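Local coordinates for protein 2-dehydro-3-deoxy-D-arabinonate dehydratase (Sulfolobus solfataricus, PDB 3BQB) that catalyses the magnesium-dependent dehydration of 2-dehydro-3-deoxy-D-arabinonate to 2,5-dioxopentanoate in a pentose oxidation pathway leading to 2-oxoglutarate, at residues P142-A147 and T254-V259. Sequence-based numbering, arbitrary orientation.
Sequences PEPELA and TGTAIV. With MG (magnesium ion), chain F.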
ATOM      1  N   PRO B 142     -10.558  33.060  18.919  1.00 59.03           N
ATOM      2  CA  PRO B 142      -9.314  32.580  18.335  1.00 58.68           C
ATOM      3  C   PRO B 142      -8.162  33.003  19.228  1.00 58.36           C
ATOM      4  O   PRO B 142      -8.222  34.075  19.836  1.00 58.38           O
ATOM      5  CB  PRO B 142      -9.249  33.310  16.993  1.00 58.76           C
ATOM      6  CG  PRO B 142      -9.965  34.582  17.233  1.00 59.06           C
ATOM      7  CD  PRO B 142     -11.064  34.253  18.217  1.00 59.04           C
ATOM      8  N   GLU B 143      -7.145  32.157  19.330  1.00 57.95           N
ATOM      9  CA  GLU B 143      -5.945  32.481  20.078  1.00 57.73           C
ATOM     10  C   GLU B 143      -4.768  32.417  19.119  1.00 57.30           C
ATOM     11  O   GLU B 143      -4.343  31.325  18.742  1.00 57.18           O
ATOM     12  CB  GLU B 143      -5.747  31.499  21.226  1.00 57.88           C
ATOM     13  CG  GLU B 143      -6.823  31.573  22.295  1.00 58.16           C
ATOM     14  CD  GLU B 143      -6.594  30.597  23.438  1.00 58.44           C
ATOM     15  OE1 GLU B 143      -7.448  30.551  24.348  1.00 60.24           O
ATOM     16  OE2 GLU B 143      -5.576  29.868  23.433  1.00 59.82           O
ATOM     17  N   PRO B 144      -4.254  33.589  18.699  1.00 56.86           N
ATOM     18  CA  PRO B 144      -3.133  33.644  17.762  1.00 56.50           C
ATOM     19  C   PRO B 144      -1.822  33.303  18.444  1.00 56.09           C
ATOM     20  O   PRO B 144      -1.452  33.957  19.415  1.00 56.12           O
ATOM     21  CB  PRO B 144      -3.131  35.107  17.313  1.00 56.57           C
ATOM     22  CG  PRO B 144      -3.690  35.846  18.480  1.00 56.74           C
ATOM     23  CD  PRO B 144      -4.719  34.938  19.076  1.00 56.81           C
ATOM     24  N   GLU B 145      -1.126  32.289  17.940  1.00 55.64           N
ATOM     25  CA  GLU B 145       0.097  31.820  18.577  1.00 55.29           C
ATOM     26  C   GLU B 145       1.170  31.477  17.557  1.00 54.88           C
ATOM     27  O   GLU B 145       0.872  31.085  16.427  1.00 54.79           O
ATOM     28  CB  GLU B 145      -0.201  30.584  19.431  1.00 55.32           C
ATOM     29  CG  GLU B 145      -1.475  30.702  20.257  1.00 55.49           C
ATOM     30  CD  GLU B 145      -1.630  29.635  21.321  1.00 55.52           C
ATOM     31  OE1 GLU B 145      -2.564  29.771  22.147  1.00 56.15           O
ATOM     32  OE2 GLU B 145      -0.829  28.676  21.351  1.00 55.42           O
ATOM     33  N   LEU B 146       2.422  31.637  17.972  1.00 54.35           N
ATOM     34  CA  LEU B 146       3.543  31.060  17.252  1.00 54.14           C
ATOM     35  C   LEU B 146       3.561  29.568  17.578  1.00 53.85           C
ATOM     36  O   LEU B 146       3.422  29.185  18.740  1.00 54.15           O
ATOM     37  CB  LEU B 146       4.860  31.700  17.693  1.00 54.06           C
ATOM     38  CG  LEU B 146       6.119  31.167  17.005  1.00 54.13           C
ATOM     39  CD1 LEU B 146       6.129  31.574  15.542  1.00 54.22           C
ATOM     40  CD2 LEU B 146       7.368  31.657  17.710  1.00 54.23           C
ATOM     41  N   ALA B 147       3.727  28.737  16.552  1.00 53.35           N
ATOM     42  CA  ALA B 147       3.848  27.292  16.730  1.00 53.00           C
ATOM     43  C   ALA B 147       5.149  26.796  16.121  1.00 52.65           C
ATOM     44  O   ALA B 147       5.646  27.367  15.147  1.00 52.54           O
ATOM     45  CB  ALA B 147       2.669  26.576  16.096  1.00 53.04           C
ATOM     46  N   THR B 254       2.595  27.684  21.107  1.00 54.50           N
ATOM     47  CA  THR B 254       3.336  28.154  22.282  1.00 54.78           C
ATOM     48  C   THR B 254       2.604  29.165  23.169  1.00 55.10           C
ATOM     49  O   THR B 254       3.213  29.760  24.055  1.00 55.13           O
ATOM     50  CB  THR B 254       4.700  28.747  21.857  1.00 54.80           C
ATOM     51  OG1 THR B 254       4.496  29.945  21.093  1.00 54.65           O
ATOM     52  CG2 THR B 254       5.474  27.740  21.025  1.00 54.64           C
ATOM     53  N   GLY B 255       1.304  29.341  22.945  1.00 55.58           N
ATOM     54  CA  GLY B 255       0.472  30.212  23.782  1.00 56.05           C
ATOM     55  C   GLY B 255       0.134  31.528  23.112  1.00 56.47           C
ATOM     56  O   GLY B 255       0.793  31.927  22.154  1.00 56.45           O
ATOM     57  N   THR B 256      -0.905  32.193  23.612  1.00 57.07           N
ATOM     58  CA  THR B 256      -1.351  33.477  23.063  1.00 57.54           C
ATOM     59  C   THR B 256      -1.223  34.606  24.074  1.00 58.14           C
ATOM     60  O   THR B 256      -1.167  34.365  25.279  1.00 58.23           O
ATOM     61  CB  THR B 256      -2.823  33.424  22.604  1.00 57.56           C
ATOM     62  OG1 THR B 256      -3.117  34.586  21.820  1.00 57.27           O
ATOM     63  CG2 THR B 256      -3.794  33.352  23.805  1.00 57.42           C
ATOM     64  N   ALA B 257      -1.177  35.837  23.559  1.00 58.82           N
ATOM     65  CA  ALA B 257      -1.208  37.061  24.377  1.00 59.08           C
ATOM     66  C   ALA B 257      -2.355  38.010  23.982  1.00 59.59           C
ATOM     67  O   ALA B 257      -2.659  38.957  24.711  1.00 59.76           O
ATOM     68  CB  ALA B 257       0.129  37.784  24.282  1.00 58.93           C
ATOM     69  N   ILE B 258      -2.988  37.754  22.840  1.00 60.11           N
ATOM     70  CA  ILE B 258      -4.056  38.609  22.335  1.00 60.51           C
ATOM     71  C   ILE B 258      -5.397  37.965  22.682  1.00 60.97           C
ATOM     72  O   ILE B 258      -5.766  36.935  22.116  1.00 61.01           O
ATOM     73  CB  ILE B 258      -3.923  38.832  20.807  1.00 60.44           C
ATOM     74  CG1 ILE B 258      -2.516  39.339  20.473  1.00 60.31           C
ATOM     75  CG2 ILE B 258      -4.980  39.819  20.307  1.00 60.24           C
ATOM     76  CD1 ILE B 258      -2.182  39.306  19.006  1.00 60.53           C
ATOM     77  N   VAL B 259      -6.110  38.579  23.623  1.00 61.57           N
ATOM     78  CA  VAL B 259      -7.350  38.030  24.152  1.00 61.95           C
ATOM     79  C   VAL B 259      -8.488  39.036  24.008  1.00 62.51           C
ATOM     80  O   VAL B 259      -8.625  39.934  24.840  1.00 62.42           O
ATOM     81  CB  VAL B 259      -7.200  37.654  25.641  1.00 61.87           C
ATOM     82  CG1 VAL B 259      -8.467  36.956  26.150  1.00 61.63           C
ATOM     83  CG2 VAL B 259      -5.960  36.779  25.845  1.00 61.65           C
TER
HETATM   84 MG    MG F 294      -3.394  28.245  23.597  1.00 73.40          MG
HETATM   85  O   HOH W   1       2.963  32.058  20.798  1.00 43.43           O
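The methyl CG2 of T256 lies against the aliphatic part of E143, 3.7 Å from E143 CB, the two side chains crossing at about a right angle. The other branch of T256 turns to the opposing backbone: with OG1 anti to the backbone N (chi1 -167°), the hydroxyl donates to the P144 carbonyl, OG1 to O 3.0 Å, from above the carbonyl plane. With an alanine in place of T256, the P144 carbonyl would probably lose this donor and the E143 chain the methyl beside it. Next along, the P144 ring meets I258, CG to CB 3.8 Å, and L210 of strand 207-214 touches both.

E145 reaches across to the other strand, its carboxylate over the G255 peptide. OE2 accepts from G255 N at 2.7 Å, the N-H arriving from above the carboxylate plane, and also bonds to the T253 hydroxyl. OE1 is left for the magnesium ion, 2.3 Å away. A side chain at G255 would jam against the T254 carbonyl, which accounts for the glycine. Beyond it, L146 O is gripped twice by T254, by N at 2.9 Å and by OG1 at 2.7 Å, while a water links L146 N to T254 OG1 and G255 O.

These antiparallel strands of the FAH-family catalytic domain bring metal- and substrate-binding residues together. E143 OE2 is shared between the magnesium ion, 2.7 Å away, and the substrate-binding K182, with which it makes a salt bridge; D164 OD2 is a further metal ligand. Since T256 itself binds substrate, its packing on E143 sets a substrate-binding residue beside a metal-binding one, consistent with the substrate lying close to the magnesium ion.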